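Local coordinates for protein glutathione synthetase-like effector 30 (Gpa-GSS30-apo) (Globodera pallida, PDB 5OET) that is a glutathione synthetase-like effector of a plant-parasitic nematode, probably derived from an ATP-dependent ligase that joins glycine to gamma-glutamylcysteine, at residues Q103-Q108 / S494-M499; Q108-L113 / E375-V380. All coordinates share one frame; numbering follows the deposited sequence.

Contact 1. Residues Q103-Q108 / S494-M499; sequences QAVDVQ and SRTGHM
Helix 98-119 lies against the large mixed sheet of the glutathione synthetase fold, and here Val105 and Gln108, about one turn apart on the helix, meet Thr496 of strand 490-504. Thr496 does all the touching from the strand side, using both branches. Its methyl, CG2, packs on the aliphatic root of Gln108, with Thr496 CG2 4.0 Å from Gln108 CB. Its hydroxyl end turns to the valine: Thr496 OG1 lies 4.2 Å from Val105 CG1, a distance of van der Waals contact and not of a polar bond. A chi1 of 40° sets OG1 between the backbone N and the carbonyl carbon and leaves CG2 anti to the carbonyl carbon, which spreads the two branches over the two helix residues. Val105 brings CG1 up because this methyl stands anti to the backbone N (chi1 164°), and the two beta-branched side chains cross at a slant. Threonine suits this exposed position: its methyl serves the apolar contact while its hydroxyl is tolerated near water. Gln108 meets Thr496 through CB; its side chain also touches Gln165 and Ala167 of strand 160-173 and Ile477 of strand 469-484. Two residues beyond Thr496, His498 makes a T-shaped (edge-to-face) contact with Phe101, one turn before Val105. No hydrogen bond joins the segments. This part of the interface is van der Waals packing, extended by Ala104 on Leu475 and Ile477, of a helix on the large mixed sheet of the eukaryotic glutathione synthase fold, an ATP-grasp family.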
loop_
_atom_site.group_PDB
_atom_site.type_symbol
_atom_site.label_atom_id
_atom_site.label_comp_id
_atom_site.label_asym_id
_atom_site.label_seq_id
_atom_site.Cartn_x
_atom_site.Cartn_y
_atom_site.Cartn_z
ATOM N N GLN A 103 -0.023 -22.594 -22.011
ATOM C CA GLN A 103 0.627 -23.881 -21.808
ATOM C C GLN A 103 1.150 -24.023 -20.367
ATOM O O GLN A 103 1.015 -25.110 -19.768
ATOM C CB GLN A 103 1.768 -24.062 -22.818
ATOM C CG GLN A 103 2.275 -25.475 -22.989
ATOM C CD GLN A 103 3.567 -25.547 -23.786
ATOM O OE1 GLN A 103 3.877 -24.664 -24.603
ATOM N NE2 GLN A 103 4.330 -26.619 -23.563
ATOM N N ALA A 104 1.725 -22.957 -19.806
ATOM C CA ALA A 104 2.205 -22.989 -18.415
ATOM C C ALA A 104 1.074 -23.033 -17.367
ATOM O O ALA A 104 1.137 -23.770 -16.377
ATOM C CB ALA A 104 3.095 -21.794 -18.137
ATOM N N VAL A 105 0.060 -22.207 -17.577
ATOM C CA VAL A 105 -1.116 -22.201 -16.726
ATOM C C VAL A 105 -1.802 -23.557 -16.747
ATOM O O VAL A 105 -2.159 -24.045 -15.701
ATOM C CB VAL A 105 -2.099 -21.087 -17.142
ATOM C CG1 VAL A 105 -3.488 -21.300 -16.546
ATOM C CG2 VAL A 105 -1.528 -19.736 -16.733
ATOM N N ASP A 106 -1.964 -24.153 -17.927
ATOM C CA ASP A 106 -2.702 -25.412 -18.077
ATOM C C ASP A 106 -2.035 -26.628 -17.422
ATOM O O ASP A 106 -2.728 -27.553 -17.009
ATOM C CB ASP A 106 -2.951 -25.735 -19.569
ATOM C CG ASP A 106 -3.987 -24.809 -20.226
ATOM O OD1 ASP A 106 -4.874 -24.278 -19.503
ATOM O OD2 ASP A 106 -3.902 -24.607 -21.473
ATOM N N VAL A 107 -0.706 -26.635 -17.344
ATOM C CA VAL A 107 0.026 -27.803 -16.848
ATOM C C VAL A 107 0.186 -27.795 -15.313
ATOM O O VAL A 107 0.633 -28.793 -14.717
ATOM C CB VAL A 107 1.385 -27.955 -17.580
ATOM C CG1 VAL A 107 2.440 -26.981 -17.058
ATOM C CG2 VAL A 107 1.872 -29.388 -17.510
ATOM N N GLN A 108 -0.204 -26.686 -14.674
ATOM C CA GLN A 108 -0.012 -26.520 -13.231
ATOM C C GLN A 108 -0.728 -27.581 -12.421
ATOM O O GLN A 108 -0.152 -28.118 -11.494
ATOM C CB GLN A 108 -0.437 -25.117 -12.754
ATOM C CG GLN A 108 0.124 -24.735 -11.383
ATOM C CD GLN A 108 1.658 -24.815 -11.304
ATOM O OE1 GLN A 108 2.217 -24.988 -10.225
ATOM N NE2 GLN A 108 2.344 -24.691 -12.457
ATOM N N SER A 494 -6.746 -25.096 -5.562
ATOM C CA SER A 494 -6.916 -23.641 -5.572
ATOM C C SER A 494 -6.958 -23.119 -6.990
ATOM O O SER A 494 -6.621 -23.842 -7.918
ATOM C CB SER A 494 -5.758 -22.957 -4.838
ATOM O OG SER A 494 -4.564 -22.985 -5.604
ATOM N N ARG A 495 -7.358 -21.861 -7.147
ATOM C CA ARG A 495 -7.203 -21.150 -8.423
ATOM C C ARG A 495 -5.707 -21.083 -8.750
ATOM O O ARG A 495 -4.865 -21.224 -7.855
ATOM C CB ARG A 495 -7.790 -19.736 -8.354
ATOM C CG ARG A 495 -7.048 -18.801 -7.398
ATOM C CD ARG A 495 -7.502 -17.344 -7.477
ATOM N NE ARG A 495 -8.709 -17.061 -6.679
ATOM C CZ ARG A 495 -9.926 -16.790 -7.166
ATOM N NH1 ARG A 495 -10.165 -16.740 -8.482
ATOM N NH2 ARG A 495 -10.926 -16.556 -6.316
ATOM N N THR A 496 -5.381 -20.900 -10.021
ATOM C CA THR A 496 -4.007 -20.652 -10.430
ATOM C C THR A 496 -3.699 -19.178 -10.340
ATOM O O THR A 496 -4.603 -18.337 -10.361
ATOM C CB THR A 496 -3.734 -21.093 -11.862
ATOM O OG1 THR A 496 -4.863 -20.741 -12.664
ATOM C CG2 THR A 496 -3.479 -22.590 -11.898
ATOM N N GLY A 497 -2.408 -18.890 -10.214
ATOM C CA GLY A 497 -1.878 -17.534 -10.222
ATOM C C GLY A 497 -0.643 -17.454 -11.095
ATOM O O GLY A 497 -0.135 -18.486 -11.549
ATOM N N HIS A 498 -0.146 -16.243 -11.317
ATOM C CA HIS A 498 1.026 -16.059 -12.180
ATOM C C HIS A 498 1.722 -14.732 -11.951
ATOM O O HIS A 498 1.078 -13.714 -11.718
ATOM C CB HIS A 498 0.619 -16.182 -13.655
ATOM C CG HIS A 498 -0.335 -15.123 -14.091
ATOM N ND1 HIS A 498 -1.705 -15.235 -13.955
ATOM C CD2 HIS A 498 -0.107 -13.898 -14.615
ATOM C CE1 HIS A 498 -2.279 -14.128 -14.400
ATOM N NE2 HIS A 498 -1.333 -13.304 -14.817
ATOM N N MET A 499 3.039 -14.766 -12.068
ATOM C CA MET A 499 3.893 -13.602 -11.888
ATOM C C MET A 499 5.012 -13.665 -12.908
ATOM O O MET A 499 5.141 -14.654 -13.632
ATOM C CB MET A 499 4.497 -13.640 -10.495
ATOM C CG MET A 499 5.408 -14.851 -10.293
ATOM S SD MET A 499 6.546 -14.586 -8.953
ATOM C CE MET A 499 7.608 -13.375 -9.688
#

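Contact 2. Residues Q108-L113 / E375-V380; sequences QKAMLL and EAIRKV
Apolar contact between two helices accounts for most of the meeting of Ala110 and Met111 with Ile377. The closest side-chain pair is Ala110 CB with Ile377 CD1, 3.9 Å apart, and Ile377 CG1 stands almost as near, at 4.0 Å from Ala110 CB. The isoleucine thus lays the outer part of its longer branch alongside the alanine methyl. The backbones come nearest at Met111 and Ile377, whose CA atoms are 7.0 Å apart, and the small alanine next to Met111 is consistent with so close an approach. Ile377 reaches this spot because CG1 lies beside its backbone N, anti to the carbonyl carbon (chi1 -69°), with the chain then extended to CD1. Met111 joins the same apolar group: its bend at chi2 (85°) brings SD to 4.2 Å from Ile377 CG1. The unbranched, polarisable methionine chain can bend in this way to meet the isoleucine. Beyond this pair Met111 also touches Gln165 and Gln183 of the underlying strands.

The polar backbone enters through a single approach, Ile377 CD1 to Ala110 O at 3.7 Å, which is packing of a methyl on a carbonyl oxygen. No hydrogen bond or salt bridge crosses between 108-113 and 375-380. Ala110, Met111 and Ile377 are all buried, so what these three contribute is dispersion and the exclusion of water.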
loop_
_atom_site.group_PDB
_atom_site.type_symbol
_atom_site.label_atom_id
_atom_site.label_comp_id
_atom_site.label_asym_id
_atom_site.label_seq_id
_atom_site.Cartn_x
_atom_site.Cartn_y
_atom_site.Cartn_z
ATOM N N GLN A 108 -0.204 -26.686 -14.674
ATOM C CA GLN A 108 -0.012 -26.520 -13.231
ATOM C C GLN A 108 -0.728 -27.581 -12.421
ATOM O O GLN A 108 -0.152 -28.118 -11.494
ATOM C CB GLN A 108 -0.437 -25.117 -12.754
ATOM C CG GLN A 108 0.124 -24.735 -11.383
ATOM C CD GLN A 108 1.658 -24.815 -11.304
ATOM O OE1 GLN A 108 2.217 -24.988 -10.225
ATOM N NE2 GLN A 108 2.344 -24.691 -12.457
ATOM N N LYS A 109 -1.966 -27.902 -12.780
ATOM C CA LYS A 109 -2.703 -28.987 -12.109
ATOM C C LYS A 109 -1.891 -30.307 -12.133
ATOM O O LYS A 109 -1.685 -30.948 -11.097
ATOM C CB LYS A 109 -4.077 -29.166 -12.763
ATOM C CG LYS A 109 -5.082 -29.981 -11.972
ATOM C CD LYS A 109 -6.200 -30.494 -12.879
ATOM C CE LYS A 109 -7.063 -31.553 -12.202
ATOM N NZ LYS A 109 -7.918 -30.986 -11.113
ATOM N N ALA A 110 -1.406 -30.675 -13.316
ATOM C CA ALA A 110 -0.546 -31.854 -13.492
ATOM C C ALA A 110 0.737 -31.780 -12.673
ATOM O O ALA A 110 1.201 -32.774 -12.110
ATOM C CB ALA A 110 -0.188 -32.015 -14.961
ATOM N N MET A 111 1.319 -30.597 -12.635
ATOM C CA MET A 111 2.587 -30.388 -11.953
ATOM C C MET A 111 2.451 -30.565 -10.422
ATOM O O MET A 111 3.300 -31.194 -9.782
ATOM C CB MET A 111 3.144 -29.008 -12.293
ATOM C CG MET A 111 4.654 -28.997 -12.353
ATOM S SD MET A 111 5.232 -29.521 -13.968
ATOM C CE MET A 111 6.785 -30.314 -13.476
ATOM N N LEU A 112 1.371 -30.040 -9.840
ATOM C CA LEU A 112 1.088 -30.289 -8.423
ATOM C C LEU A 112 0.843 -31.778 -8.170
ATOM O O LEU A 112 1.416 -32.352 -7.259
ATOM C CB LEU A 112 -0.113 -29.473 -7.949
ATOM C CG LEU A 112 -0.004 -27.948 -7.983
ATOM C CD1 LEU A 112 -1.332 -27.291 -7.633
ATOM C CD2 LEU A 112 1.078 -27.491 -7.036
ATOM N N LEU A 113 0.022 -32.407 -8.993
ATOM C CA LEU A 113 -0.267 -33.825 -8.806
ATOM C C LEU A 113 0.963 -34.719 -8.839
ATOM O O LEU A 113 1.043 -35.643 -8.076
ATOM C CB LEU A 113 -1.313 -34.324 -9.818
ATOM C CG LEU A 113 -2.774 -33.922 -9.588
ATOM C CD1 LEU A 113 -3.676 -34.664 -10.560
ATOM C CD2 LEU A 113 -3.206 -34.195 -8.149
ATOM N N GLU A 375 2.143 -36.196 -20.603
ATOM C CA GLU A 375 2.721 -35.690 -21.868
ATOM C C GLU A 375 2.891 -34.174 -21.846
ATOM O O GLU A 375 3.921 -33.654 -22.269
ATOM C CB GLU A 375 1.886 -36.121 -23.073
ATOM C CG GLU A 375 1.867 -37.632 -23.274
ATOM C CD GLU A 375 1.308 -38.075 -24.626
ATOM O OE1 GLU A 375 0.659 -37.246 -25.319
ATOM O OE2 GLU A 375 1.516 -39.266 -25.006
ATOM N N ALA A 376 1.874 -33.484 -21.339
ATOM C CA ALA A 376 1.943 -32.049 -21.026
ATOM C C ALA A 376 3.174 -31.694 -20.226
ATOM O O ALA A 376 3.848 -30.719 -20.550
ATOM C CB ALA A 376 0.704 -31.601 -20.269
ATOM N N ILE A 377 3.452 -32.473 -19.181
ATOM C CA ILE A 377 4.675 -32.322 -18.380
ATOM C C ILE A 377 5.948 -32.600 -19.191
ATOM O O ILE A 377 6.908 -31.855 -19.064
ATOM C CB ILE A 377 4.668 -33.221 -17.125
ATOM C CG1 ILE A 377 3.622 -32.715 -16.139
ATOM C CG2 ILE A 377 6.026 -33.222 -16.429
ATOM C CD1 ILE A 377 3.426 -33.608 -14.933
ATOM N N ARG A 378 5.965 -33.654 -20.012
ATOM C CA ARG A 378 7.147 -33.949 -20.812
ATOM C C ARG A 378 7.490 -32.819 -21.759
ATOM O O ARG A 378 8.665 -32.543 -21.941
ATOM C CB ARG A 378 7.012 -35.262 -21.580
ATOM C CG ARG A 378 6.966 -36.516 -20.713
ATOM C CD ARG A 378 8.251 -36.740 -19.953
ATOM N NE ARG A 378 8.344 -38.045 -19.312
ATOM C CZ ARG A 378 9.362 -38.433 -18.539
ATOM N NH1 ARG A 378 10.387 -37.618 -18.300
ATOM N NH2 ARG A 378 9.368 -39.653 -18.000
ATOM N N LYS A 379 6.483 -32.168 -22.353
ATOM C CA LYS A 379 6.699 -31.017 -23.278
ATOM C C LYS A 379 7.569 -29.878 -22.701
ATOM O O LYS A 379 8.368 -29.285 -23.427
ATOM C CB LYS A 379 5.365 -30.420 -23.743
ATOM C CG LYS A 379 4.887 -30.817 -25.125
ATOM C CD LYS A 379 3.375 -30.561 -25.270
ATOM C CE LYS A 379 2.913 -30.225 -26.696
ATOM N NZ LYS A 379 3.043 -31.363 -27.667
ATOM N N VAL A 380 7.407 -29.582 -21.407
ATOM C CA VAL A 380 8.140 -28.470 -20.744
ATOM C C VAL A 380 9.460 -28.859 -20.053
ATOM O O VAL A 380 10.181 -27.976 -19.590
ATOM C CB VAL A 380 7.244 -27.710 -19.717
ATOM C CG1 VAL A 380 5.888 -27.366 -20.328
ATOM C CG2 VAL A 380 7.045 -28.516 -18.438
#

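How the contacts relate
Both contacts use helix 98-119, and their segments overlap at Gln108, which touches only across contact 1. Different sides of the helix serve them: contact 1 joins it to strand 490-504 of the large sheet, contact 2 to helix 373-380. Contact 2 is buried throughout and relies on alanine, methionine and isoleucine, whereas contact 1 is partly buried and employs an exposed threonine whose methyl and hydroxyl both take part. Neither has a hydrogen bond across it. Their centres are about 11 Å apart, and they also meet directly, since Val107 CG2 packs 3.7 Å from Ala376 CB and Gln103 NE2 lies 3.7 Å from Val380 CG1. The helix thus links the sheet to the shorter helix.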